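Local structure of phosphate ABC transporter, phosphate-binding protein (4Q8R) at residues A[117-125]-A[162-172]; A[5-15]-A[52-60]. The protein binds inorganic phosphate with high affinity and probably delivers it to the membrane components of an ABC-type phosphate transporter. All blocks are in the same frame, centred on the assembly; numbering follows the deposited sequence.

Contact 1: residues A[117-125]-A[162-172]; sequences DAPIVVVSR and LVQGNENAIGY. With PO4 (phosphate ion), chain B.
Y172 holds CG between its own backbone N and carbonyl carbon (chi1 51°), which swings the ring back across the neighbouring strand to S124 and R125. On R125, CG stands beside the backbone N (chi1 -77°) and the chain bends again at chi2 and chi3, laying CG 3.6 Å from Y172 CE1 before the guanidinium turns off to the phosphate. The phenol oxygen then takes the R125 backbone N-H, with Y172 OH 3.0 Å from R125 N and the bond fairly straight at 166°. F135 stacks on the ring. Phosphate O2 sits at the guanidinium edge, in its plane, bonded to R125 NH2 (2.8 Å); R125 NH1 gives O3 a weaker bond. Water 2, accepting from NH1 and donating to Y172 O, ties the arginine back to the second strand.

Further back, parallel pairing runs from N168 to I170. V121 N gives its hydrogen to N168 O, which also accepts from the W110 indole, and I170 O receives V123 N at 2.9 Å. V121 CG2 lies 3.7 Å from N166 ND2, crossing that side chain at about a right angle, while N166 OD1 turns inward to N168 N and closes an Asx turn. I120 and I170 lie side by side through their CG2 methyls, 3.7 Å apart. Helix 156-164 leads through the N166-A169 turn into strand 169-174, which runs parallel to 121-125, as in the alpha/beta lobes of periplasmic-type binding proteins, with the phosphate site at the strand ends.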
ATOM      1  N   ASP A 117       2.426   8.606 -28.659  1.00 29.26           N
ATOM      2  CA  ASP A 117       3.874   8.403 -28.927  1.00 28.50           C
ATOM      3  C   ASP A 117       4.716   9.168 -27.959  1.00 26.25           C
ATOM      4  O   ASP A 117       5.007  10.393 -28.157  1.00 30.50           O
ATOM      5  CB  ASP A 117       4.173   8.869 -30.355  1.00 33.33           C
ATOM      6  CG  ASP A 117       5.572   8.631 -30.766  1.00 35.26           C
ATOM      7  OD1 ASP A 117       6.352   8.114 -30.000  1.00 31.92           O
ATOM      8  OD2 ASP A 117       5.884   8.941 -31.905  1.00 36.60           O
ATOM      9  N   ALA A 118       5.041   8.532 -26.848  1.00 24.08           N
ATOM     10  CA  ALA A 118       5.786   9.163 -25.778  1.00 26.17           C
ATOM     11  C   ALA A 118       6.462   8.092 -24.946  1.00 25.94           C
ATOM     12  O   ALA A 118       5.889   7.033 -24.731  1.00 25.78           O
ATOM     13  CB  ALA A 118       4.897   9.969 -24.902  1.00 30.95           C
ATOM     14  N   PRO A 119       7.669   8.370 -24.480  1.00 24.94           N
ATOM     15  CA  PRO A 119       8.329   7.380 -23.558  1.00 27.04           C
ATOM     16  C   PRO A 119       7.517   7.198 -22.272  1.00 22.23           C
ATOM     17  O   PRO A 119       6.981   8.155 -21.730  1.00 25.62           O
ATOM     18  CB  PRO A 119       9.680   8.022 -23.249  1.00 34.66           C
ATOM     19  CG  PRO A 119       9.549   9.446 -23.594  1.00 40.89           C
ATOM     20  CD  PRO A 119       8.462   9.608 -24.621  1.00 32.72           C
ATOM     21  N   ILE A 120       7.510   6.005 -21.738  1.00 22.64           N
ATOM     22  CA  ILE A 120       6.897   5.731 -20.472  1.00 22.51           C
ATOM     23  C   ILE A 120       7.887   6.067 -19.366  1.00 22.01           C
ATOM     24  O   ILE A 120       9.059   5.658 -19.450  1.00 24.40           O
ATOM     25  CB  ILE A 120       6.462   4.250 -20.349  1.00 22.49           C
ATOM     26  CG1 ILE A 120       5.515   3.830 -21.466  1.00 20.75           C
ATOM     27  CG2 ILE A 120       5.876   3.942 -18.948  1.00 23.37           C
ATOM     28  CD1 ILE A 120       5.204   2.384 -21.537  1.00 25.04           C
ATOM     29  N   VAL A 121       7.455   6.833 -18.365  1.00 20.97           N
ATOM     30  CA  VAL A 121       8.277   7.135 -17.215  1.00 22.63           C
ATOM     31  C   VAL A 121       7.785   6.145 -16.158  1.00 23.82           C
ATOM     32  O   VAL A 121       6.723   6.340 -15.521  1.00 23.15           O
ATOM     33  CB  VAL A 121       8.182   8.610 -16.788  1.00 25.29           C
ATOM     34  CG1 VAL A 121       8.929   8.882 -15.465  1.00 26.29           C
ATOM     35  CG2 VAL A 121       8.688   9.525 -17.919  1.00 26.74           C
ATOM     36  N   VAL A 122       8.545   5.105 -15.954  1.00 20.54           N
ATOM     37  CA  VAL A 122       8.212   4.028 -15.003  1.00 20.66           C
ATOM     38  C   VAL A 122       8.609   4.463 -13.606  1.00 20.90           C
ATOM     39  O   VAL A 122       9.764   4.846 -13.364  1.00 23.63           O
ATOM     40  CB  VAL A 122       8.911   2.683 -15.380  1.00 18.64           C
ATOM     41  CG1 VAL A 122       8.591   1.619 -14.384  1.00 21.32           C
ATOM     42  CG2 VAL A 122       8.542   2.229 -16.755  1.00 21.00           C
ATOM     43  N   VAL A 123       7.666   4.392 -12.667  1.00 19.80           N
ATOM     44  CA  VAL A 123       7.910   4.756 -11.298  1.00 18.54           C
ATOM     45  C   VAL A 123       7.674   3.565 -10.383  1.00 19.15           C
ATOM     46  O   VAL A 123       6.618   2.940 -10.408  1.00 21.50           O
ATOM     47  CB  VAL A 123       7.103   6.014 -10.806  1.00 21.04           C
ATOM     48  CG1 VAL A 123       7.631   6.526  -9.492  1.00 22.15           C
ATOM     49  CG2 VAL A 123       7.110   7.115 -11.855  1.00 24.06           C
ATOM     50  N   SER A 124       8.684   3.303  -9.541  1.00 19.18           N
ATOM     51  CA  SER A 124       8.666   2.237  -8.555  0.65 18.77           C
ATOM     52  C   SER A 124       8.855   2.850  -7.192  1.00 18.09           C
ATOM     53  O   SER A 124       9.327   4.004  -7.047  1.00 19.45           O
ATOM     54  CB  SER A 124       9.793   1.200  -8.753  0.65 17.94           C
ATOM     55  OG  SER A 124       9.572   0.465  -9.926  0.65 21.97           O
ATOM     56  N   ARG A 125       8.391   2.111  -6.162  1.00 17.88           N
ATOM     57  CA  ARG A 125       8.646   2.473  -4.802  1.00 17.17           C
ATOM     58  C   ARG A 125      10.098   2.032  -4.428  1.00 17.92           C
ATOM     59  O   ARG A 125      10.730   1.264  -5.170  1.00 21.13           O
ATOM     60  CB  ARG A 125       7.645   1.813  -3.897  1.00 17.25           C
ATOM     61  CG  ARG A 125       6.251   2.494  -3.918  1.00 18.47           C
ATOM     62  CD  ARG A 125       6.240   3.847  -3.222  1.00 17.91           C
ATOM     63  NE  ARG A 125       6.706   3.733  -1.832  1.00 18.80           N
ATOM     64  CZ  ARG A 125       6.024   3.143  -0.832  1.00 20.88           C
ATOM     65  NH1 ARG A 125       4.742   2.823  -1.003  1.00 18.95           N
ATOM     66  NH2 ARG A 125       6.614   2.968   0.346  1.00 21.59           N
ATOM     67  N   LEU A 162       4.864  12.276  -8.146  1.00 22.52           N
ATOM     68  CA  LEU A 162       5.576  12.110  -9.425  0.50 22.36           C
ATOM     69  C   LEU A 162       4.615  11.934 -10.620  1.00 23.94           C
ATOM     70  O   LEU A 162       4.765  12.588 -11.694  1.00 27.27           O
ATOM     71  CB  LEU A 162       6.626  10.997  -9.316  0.50 25.81           C
ATOM     72  CG  LEU A 162       7.836  11.147 -10.235  0.50 31.42           C
ATOM     73  CD1 LEU A 162       8.479  12.493 -10.029  0.50 31.14           C
ATOM     74  CD2 LEU A 162       8.821  10.004 -10.042  0.50 32.39           C
ATOM     75  N   VAL A 163       3.626  11.077 -10.429  1.00 21.67           N
ATOM     76  CA  VAL A 163       2.633  10.785 -11.446  1.00 21.98           C
ATOM     77  C   VAL A 163       1.806  12.059 -11.715  1.00 24.41           C
ATOM     78  O   VAL A 163       1.564  12.421 -12.879  1.00 25.06           O
ATOM     79  CB  VAL A 163       1.780   9.587 -11.079  1.00 21.13           C
ATOM     80  CG1 VAL A 163       0.614   9.414 -12.050  1.00 24.30           C
ATOM     81  CG2 VAL A 163       2.601   8.316 -11.011  1.00 22.86           C
ATOM     82  N   GLN A 164       1.455  12.777 -10.654  1.00 23.62           N
ATOM     83  CA  GLN A 164       0.762  14.048 -10.806  1.00 24.51           C
ATOM     84  C   GLN A 164       1.558  15.046 -11.637  1.00 25.99           C
ATOM     85  O   GLN A 164       0.963  15.918 -12.272  1.00 28.41           O
ATOM     86  CB  GLN A 164       0.440  14.735  -9.498  1.00 26.93           C
ATOM     87  CG  GLN A 164      -0.650  14.063  -8.710  1.00 29.70           C
ATOM     88  CD  GLN A 164      -0.766  14.617  -7.283  1.00 30.67           C
ATOM     89  OE1 GLN A 164       0.236  15.030  -6.675  1.00 32.61           O
ATOM     90  NE2 GLN A 164      -1.990  14.672  -6.748  1.00 36.37           N
ATOM     91  N   GLY A 165       2.890  14.938 -11.583  1.00 25.83           N
ATOM     92  CA  GLY A 165       3.766  15.901 -12.214  1.00 25.54           C
ATOM     93  C   GLY A 165       4.290  15.564 -13.594  1.00 25.32           C
ATOM     94  O   GLY A 165       5.065  16.358 -14.169  1.00 26.86           O
ATOM     95  N   ASN A 166       3.919  14.412 -14.104  1.00 23.51           N
ATOM     96  CA  ASN A 166       4.486  13.926 -15.363  1.00 23.49           C
ATOM     97  C   ASN A 166       3.463  13.215 -16.198  1.00 22.93           C
ATOM     98  O   ASN A 166       3.012  12.123 -15.858  1.00 23.98           O
ATOM     99  CB  ASN A 166       5.683  12.991 -15.122  1.00 27.12           C
ATOM    100  CG  ASN A 166       6.526  12.727 -16.435  1.00 33.33           C
ATOM    101  OD1 ASN A 166       5.967  12.432 -17.488  1.00 35.45           O
ATOM    102  ND2 ASN A 166       7.871  12.777 -16.339  1.00 34.85           N
ATOM    103  N   GLU A 167       3.099  13.826 -17.331  1.00 24.91           N
ATOM    104  CA  GLU A 167       2.132  13.237 -18.220  1.00 27.12           C
ATOM    105  C   GLU A 167       2.376  11.792 -18.612  1.00 25.20           C
ATOM    106  O   GLU A 167       1.429  11.041 -18.895  1.00 26.15           O
ATOM    107  CB  GLU A 167       1.966  14.081 -19.549  1.00 30.19           C
ATOM    108  CG  GLU A 167       1.411  15.458 -19.298  1.00 33.80           C
ATOM    109  CD  GLU A 167       1.216  16.254 -20.550  1.00 37.79           C
ATOM    110  OE1 GLU A 167       1.570  15.756 -21.610  1.00 37.31           O
ATOM    111  OE2 GLU A 167       0.693  17.346 -20.491  1.00 37.79           O
ATOM    112  N   ASN A 168       3.659  11.393 -18.682  1.00 23.93           N
ATOM    113  CA  ASN A 168       3.979  10.112 -19.177  1.00 25.47           C
ATOM    114  C   ASN A 168       4.300   9.068 -18.125  1.00 22.60           C
ATOM    115  O   ASN A 168       4.752   8.009 -18.471  1.00 23.17           O
ATOM    116  CB  ASN A 168       5.126  10.244 -20.144  1.00 30.83           C
ATOM    117  CG  ASN A 168       4.709  11.059 -21.349  1.00 31.76           C
ATOM    118  OD1 ASN A 168       3.650  10.814 -21.903  1.00 33.06           O
ATOM    119  ND2 ASN A 168       5.516  11.984 -21.745  1.00 34.23           N
ATOM    120  N   ALA A 169       4.085   9.412 -16.856  1.00 21.30           N
ATOM    121  CA  ALA A 169       4.431   8.511 -15.781  1.00 23.73           C
ATOM    122  C   ALA A 169       3.375   7.421 -15.515  1.00 22.53           C
ATOM    123  O   ALA A 169       2.143   7.592 -15.747  1.00 24.17           O
ATOM    124  CB  ALA A 169       4.639   9.323 -14.549  1.00 24.42           C
ATOM    125  N   ILE A 170       3.819   6.340 -14.895  1.00 19.85           N
ATOM    126  CA  ILE A 170       2.973   5.299 -14.393  1.00 20.38           C
ATOM    127  C   ILE A 170       3.577   4.895 -13.034  1.00 19.36           C
ATOM    128  O   ILE A 170       4.836   4.788 -12.881  1.00 22.22           O
ATOM    129  CB  ILE A 170       2.842   4.133 -15.355  1.00 19.58           C
ATOM    130  CG1 ILE A 170       1.837   3.122 -14.838  1.00 22.39           C
ATOM    131  CG2 ILE A 170       4.218   3.429 -15.673  1.00 23.07           C
ATOM    132  CD1 ILE A 170       1.422   2.054 -15.822  1.00 26.79           C
ATOM    133  N   GLY A 171       2.717   4.691 -12.025  1.00 20.90           N
ATOM    134  CA  GLY A 171       3.172   4.208 -10.711  1.00 22.14           C
ATOM    135  C   GLY A 171       2.124   3.319 -10.106  1.00 22.91           C
ATOM    136  O   GLY A 171       1.095   3.087 -10.697  1.00 24.49           O
ATOM    137  N   TYR A 172       2.398   2.813  -8.896  1.00 21.31           N
ATOM    138  CA  TYR A 172       1.440   1.981  -8.179  1.00 20.57           C
ATOM    139  C   TYR A 172       1.311   2.485  -6.763  1.00 20.63           C
ATOM    140  O   TYR A 172       2.239   2.947  -6.146  1.00 21.09           O
ATOM    141  CB  TYR A 172       1.834   0.519  -8.248  1.00 21.97           C
ATOM    142  CG  TYR A 172       3.289   0.239  -7.844  1.00 19.13           C
ATOM    143  CD1 TYR A 172       3.687   0.222  -6.494  1.00 20.46           C
ATOM    144  CD2 TYR A 172       4.257  -0.051  -8.817  1.00 19.88           C
ATOM    145  CE1 TYR A 172       5.005  -0.093  -6.150  1.00 20.88           C
ATOM    146  CE2 TYR A 172       5.561  -0.305  -8.460  1.00 20.47           C
ATOM    147  CZ  TYR A 172       5.915  -0.313  -7.157  1.00 19.71           C
ATOM    148  OH  TYR A 172       7.212  -0.603  -6.785  1.00 19.53           O
TER
HETATM  149  P   PO4 B 301       4.361   0.702   1.998  1.00 18.74           P
HETATM  150  O1  PO4 B 301       5.141  -0.360   2.789  1.00 19.76           O
HETATM  151  O2  PO4 B 301       4.815   2.101   2.358  1.00 18.95           O
HETATM  152  O3  PO4 B 301       4.411   0.389   0.509  1.00 17.99           O
HETATM  153  O4  PO4 B 301       2.853   0.540   2.388  1.00 19.61           O
HETATM  154  O   HOH W   1       8.615  -2.033  -8.649  1.00 21.76           O
HETATM  155  O   HOH W   2       2.995   2.922  -3.364  1.00 20.58           O

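Contact 2: residues A[5-15]-A[52-60]; sequences SVSISGSTSVG and VSEIGMASR. With PO4 (phosphate ion), chain B.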
ATOM      1  N   SER A   5       2.093   7.402  23.989  1.00 58.05           N
ATOM      2  CA  SER A   5       2.217   6.159  24.718  1.00 42.49           C
ATOM      3  C   SER A   5       2.178   4.896  23.895  1.00 33.79           C
ATOM      4  O   SER A   5       2.792   3.964  24.321  1.00 41.60           O
ATOM      5  CB  SER A   5       1.348   6.034  26.007  1.00 37.23           C
ATOM      6  OG  SER A   5      -0.100   6.531  25.998  1.00 45.35           O
ATOM      7  N   VAL A   6       1.533   4.838  22.712  1.00 28.58           N
ATOM      8  CA  VAL A   6       1.627   3.675  21.857  1.00 30.20           C
ATOM      9  C   VAL A   6       2.373   4.048  20.560  1.00 30.66           C
ATOM     10  O   VAL A   6       1.908   4.866  19.796  1.00 28.13           O
ATOM     11  CB  VAL A   6       0.258   3.052  21.474  1.00 28.49           C
ATOM     12  CG1 VAL A   6       0.453   1.775  20.621  1.00 31.34           C
ATOM     13  CG2 VAL A   6      -0.548   2.659  22.702  1.00 32.09           C
ATOM     14  N   SER A   7       3.554   3.478  20.367  1.00 26.91           N
ATOM     15  CA  SER A   7       4.351   3.768  19.204  1.00 26.27           C
ATOM     16  C   SER A   7       4.095   2.795  18.065  1.00 25.56           C
ATOM     17  O   SER A   7       4.172   1.577  18.212  1.00 28.25           O
ATOM     18  CB  SER A   7       5.822   3.781  19.593  1.00 33.20           C
ATOM     19  OG  SER A   7       6.164   2.493  20.024  1.00 35.56           O
ATOM     20  N   ILE A   8       3.774   3.349  16.896  1.00 24.68           N
ATOM     21  CA  ILE A   8       3.485   2.560  15.730  1.00 23.54           C
ATOM     22  C   ILE A   8       4.294   3.080  14.549  1.00 23.07           C
ATOM     23  O   ILE A   8       4.348   4.280  14.336  1.00 25.03           O
ATOM     24  CB  ILE A   8       1.959   2.652  15.352  1.00 24.53           C
ATOM     25  CG1 ILE A   8       1.070   2.338  16.567  1.00 26.87           C
ATOM     26  CG2 ILE A   8       1.625   1.795  14.155  1.00 27.10           C
ATOM     27  CD1 ILE A   8      -0.398   2.400  16.251  1.00 28.04           C
ATOM     28  N   SER A   9       4.929   2.203  13.810  1.00 22.79           N
ATOM     29  CA  SER A   9       5.637   2.626  12.600  1.00 21.09           C
ATOM     30  C   SER A   9       5.476   1.631  11.504  1.00 20.62           C
ATOM     31  O   SER A   9       5.214   0.442  11.719  1.00 20.98           O
ATOM     32  CB  SER A   9       7.132   2.860  12.923  1.00 22.02           C
ATOM     33  OG  SER A   9       7.827   1.680  13.190  1.00 22.96           O
ATOM     34  N   GLY A  10       5.649   2.123  10.257  1.00 19.40           N
ATOM     35  CA  GLY A  10       5.715   1.280   9.111  1.00 20.12           C
ATOM     36  C   GLY A  10       5.042   1.840   7.873  1.00 20.42           C
ATOM     37  O   GLY A  10       5.229   3.033   7.540  1.00 19.97           O
ATOM     38  N   SER A  11       4.268   1.000   7.240  1.00 20.10           N
ATOM     39  CA  SER A  11       3.685   1.214   5.928  1.00 20.39           C
ATOM     40  C   SER A  11       3.156   2.635   5.689  1.00 20.88           C
ATOM     41  O   SER A  11       2.308   3.127   6.474  1.00 20.87           O
ATOM     42  CB  SER A  11       2.538   0.220   5.774  1.00 20.82           C
ATOM     43  OG  SER A  11       1.701   0.468   4.672  1.00 20.35           O
ATOM     44  N   THR A  12       3.534   3.222   4.555  1.00 18.50           N
ATOM     45  CA  THR A  12       2.945   4.442   4.105  1.00 20.99           C
ATOM     46  C   THR A  12       1.506   4.211   3.607  1.00 19.38           C
ATOM     47  O   THR A  12       0.685   5.139   3.670  1.00 20.85           O
ATOM     48  CB  THR A  12       3.786   5.179   3.034  1.00 18.96           C
ATOM     49  OG1 THR A  12       3.817   4.444   1.816  1.00 19.78           O
ATOM     50  CG2 THR A  12       5.183   5.430   3.551  1.00 18.70           C
ATOM     51  N   SER A  13       1.204   3.025   3.096  1.00 20.23           N
ATOM     52  CA  SER A  13      -0.134   2.726   2.583  1.00 19.56           C
ATOM     53  C   SER A  13      -1.131   2.748   3.754  1.00 23.01           C
ATOM     54  O   SER A  13      -2.259   3.219   3.584  1.00 24.23           O
ATOM     55  CB  SER A  13      -0.182   1.351   1.945  1.00 20.89           C
ATOM     56  OG  SER A  13       0.749   1.208   0.882  1.00 20.80           O
ATOM     57  N   VAL A  14      -0.673   2.269   4.907  1.00 22.16           N
ATOM     58  CA  VAL A  14      -1.538   2.195   6.105  1.00 24.49           C
ATOM     59  C   VAL A  14      -1.641   3.509   6.810  1.00 24.49           C
ATOM     60  O   VAL A  14      -2.579   3.693   7.597  1.00 23.55           O
ATOM     61  CB  VAL A  14      -1.034   1.064   7.097  1.00 22.87           C
ATOM     62  CG1 VAL A  14      -1.983   0.839   8.291  1.00 25.72           C
ATOM     63  CG2 VAL A  14      -0.944  -0.254   6.381  1.00 26.04           C
ATOM     64  N   GLY A  15      -0.749   4.462   6.564  1.00 28.76           N
ATOM     65  CA  GLY A  15      -0.705   5.712   7.310  1.00 30.31           C
ATOM     66  C   GLY A  15      -2.045   6.490   7.365  1.00 29.27           C
ATOM     67  O   GLY A  15      -2.460   6.869   8.466  1.00 30.04           O
ATOM     68  N   VAL A  52      11.532  -1.374  18.954  1.00 33.58           N
ATOM     69  CA  VAL A  52      11.583   0.069  18.762  1.00 31.03           C
ATOM     70  C   VAL A  52      10.180   0.630  18.651  1.00 28.25           C
ATOM     71  O   VAL A  52       9.916   1.723  19.128  1.00 32.16           O
ATOM     72  CB  VAL A  52      12.370   0.400  17.494  1.00 31.27           C
ATOM     73  CG1 VAL A  52      12.212   1.856  17.134  1.00 32.55           C
ATOM     74  CG2 VAL A  52      13.833   0.023  17.748  1.00 34.83           C
ATOM     75  N   SER A  53       9.308  -0.124  18.012  1.00 29.33           N
ATOM     76  CA  SER A  53       7.878   0.213  17.998  1.00 27.60           C
ATOM     77  C   SER A  53       7.068  -0.871  18.680  1.00 28.14           C
ATOM     78  O   SER A  53       7.381  -2.058  18.565  1.00 29.75           O
ATOM     79  CB  SER A  53       7.361   0.324  16.562  1.00 26.89           C
ATOM     80  OG  SER A  53       7.977   1.365  15.817  1.00 26.60           O
ATOM     81  N   GLU A  54       5.998  -0.448  19.351  1.00 28.62           N
ATOM     82  CA  GLU A  54       5.051  -1.379  19.954  1.00 28.40           C
ATOM     83  C   GLU A  54       4.249  -2.131  18.920  1.00 28.67           C
ATOM     84  O   GLU A  54       3.932  -3.322  19.091  1.00 28.78           O
ATOM     85  CB  GLU A  54       4.140  -0.621  20.935  1.00 27.51           C
ATOM     86  CG  GLU A  54       3.191  -1.528  21.688  1.00 32.00           C
ATOM     87  CD  GLU A  54       2.403  -0.806  22.749  1.00 34.12           C
ATOM     88  OE1 GLU A  54       1.391  -1.387  23.169  1.00 34.44           O
ATOM     89  OE2 GLU A  54       2.775   0.318  23.159  1.00 36.95           O
ATOM     90  N   ILE A  55       3.861  -1.419  17.863  1.00 26.47           N
ATOM     91  CA  ILE A  55       3.170  -2.021  16.751  1.00 23.77           C
ATOM     92  C   ILE A  55       3.835  -1.639  15.430  1.00 22.53           C
ATOM     93  O   ILE A  55       4.135  -0.478  15.254  1.00 25.02           O
ATOM     94  CB  ILE A  55       1.698  -1.613  16.705  1.00 24.36           C
ATOM     95  CG1 ILE A  55       0.984  -2.029  18.001  1.00 27.47           C
ATOM     96  CG2 ILE A  55       0.983  -2.212  15.483  1.00 27.97           C
ATOM     97  CD1 ILE A  55      -0.393  -1.368  18.242  1.00 31.29           C
ATOM     98  N   GLY A  56       4.088  -2.611  14.562  1.00 23.75           N
ATOM     99  CA  GLY A  56       4.483  -2.349  13.164  1.00 23.54           C
ATOM    100  C   GLY A  56       3.253  -2.411  12.261  1.00 24.35           C
ATOM    101  O   GLY A  56       2.375  -3.242  12.442  1.00 27.37           O
ATOM    102  N   MET A  57       3.186  -1.509  11.296  1.00 22.67           N
ATOM    103  CA  MET A  57       2.206  -1.588  10.277  1.00 23.15           C
ATOM    104  C   MET A  57       2.819  -2.026   8.979  1.00 21.83           C
ATOM    105  O   MET A  57       3.851  -1.443   8.537  1.00 22.85           O
ATOM    106  CB  MET A  57       1.328  -0.355  10.227  1.00 28.96           C
ATOM    107  CG  MET A  57       1.922   0.943   9.938  1.00 35.03           C
ATOM    108  SD  MET A  57       0.865   2.400  10.348  1.00 28.60           S
ATOM    109  CE  MET A  57       2.196   3.567   9.833  1.00 27.96           C
ATOM    110  N   ALA A  58       2.211  -3.046   8.385  1.00 23.68           N
ATOM    111  CA  ALA A  58       2.704  -3.611   7.113  1.00 23.56           C
ATOM    112  C   ALA A  58       1.585  -3.721   6.085  1.00 24.57           C
ATOM    113  O   ALA A  58       0.385  -4.011   6.433  1.00 24.50           O
ATOM    114  CB  ALA A  58       3.274  -4.935   7.356  1.00 25.89           C
ATOM    115  N   SER A  59       1.956  -3.548   4.837  1.00 22.87           N
ATOM    116  CA  SER A  59       1.018  -3.672   3.705  1.00 24.54           C
ATOM    117  C   SER A  59       1.411  -4.857   2.821  1.00 25.82           C
ATOM    118  O   SER A  59       1.095  -4.940   1.606  1.00 25.82           O
ATOM    119  CB  SER A  59       0.991  -2.386   2.928  1.00 21.66           C
ATOM    120  OG  SER A  59       2.237  -2.128   2.315  1.00 19.52           O
ATOM    121  N   ARG A  60       2.119  -5.813   3.424  1.00 28.52           N
ATOM    122  CA  ARG A  60       2.410  -7.114   2.810  1.00 30.48           C
ATOM    123  C   ARG A  60       2.375  -8.147   3.929  1.00 31.79           C
ATOM    124  O   ARG A  60       2.414  -7.765   5.117  1.00 29.28           O
ATOM    125  CB  ARG A  60       3.809  -7.153   2.153  1.00 31.29           C
ATOM    126  CG  ARG A  60       4.939  -6.793   3.089  1.00 27.56           C
ATOM    127  CD  ARG A  60       6.228  -7.341   2.551  1.00 30.98           C
ATOM    128  NE  ARG A  60       7.410  -6.862   3.229  1.00 30.63           N
ATOM    129  CZ  ARG A  60       7.945  -7.417   4.297  1.00 28.40           C
ATOM    130  NH1 ARG A  60       7.367  -8.492   4.854  1.00 30.76           N
ATOM    131  NH2 ARG A  60       9.085  -6.932   4.774  1.00 29.55           N
TER
HETATM  132  P   PO4 B 301       4.361   0.702   1.998  1.00 18.74           P
HETATM  133  O1  PO4 B 301       5.141  -0.360   2.789  1.00 19.76           O
HETATM  134  O2  PO4 B 301       4.815   2.101   2.358  1.00 18.95           O
HETATM  135  O3  PO4 B 301       4.411   0.389   0.509  1.00 17.99           O
HETATM  136  O4  PO4 B 301       2.853   0.540   2.388  1.00 19.61           O
HETATM  137  O   HOH W   3       4.838   2.159  22.757  1.00 39.50           O
HETATM  138  O   HOH W   4       2.306   1.776  25.448  1.00 46.48           O
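M57 and S11 meet where two parallel strands, 6-10 and 55-58, end at the phosphate site of an alpha/beta binding-protein lobe. The backbone bonds alternate in the usual parallel ladder: S7 O takes I55 N, I55 O takes S9 N, S9 O takes M57 N at 2.8 Å, and M57 O takes S11 N. G10 CA sits 3.3 Å from that same M57 O, so this oxygen has a CA-H contact as well as its N-H.

Hydroxyls tie the other end. S7 OG accepts E54 N at 3.0 Å, and S9 OG and S53 OG share a bond of 2.7 Å, with N47 a further partner of S9. A water links S5 O and S7 N to E54 OE2, while T218 takes up the other carboxylate oxygen.

Apolar packing centres on M57. With its CG between backbone N and carbonyl carbon (chi1 62°) and the chain extended beyond, the thioether runs across towards the first strand; SD lies 3.8 Å from V14 CG1 and 3.9 Å from I8 CG2. I8 and I55 run side by side, pointing the same way.

The last group is the hydrogen bonds to the phosphate. T12 N and T12 OG1 both bond phosphate O2, whereas O4 is gripped by S13 N and by three hydroxyls: S11 OG, S13 OG and, from the loop just after strand 55-58, S59 OG at 2.7 Å.

How the contacts relate
Contact 1 and contact 2 lie on opposite sides of the chain's centre, their own centres about 28 Å apart, yet both run to one phosphate ion. Each supplies a parallel strand pair, and all four strands belong to the same mixed sheet. The two contacts meet beside the ion, where R125 NH1 of 117-125 packs 3.4 Å from T12 OG1 of 5-15. They share phosphate O2, which takes hydrogen bonds from both. S41, S129, G130 and T131 add further bonds, closing a site made from both lobes, consistent with the venus-flytrap binding of this superfamily.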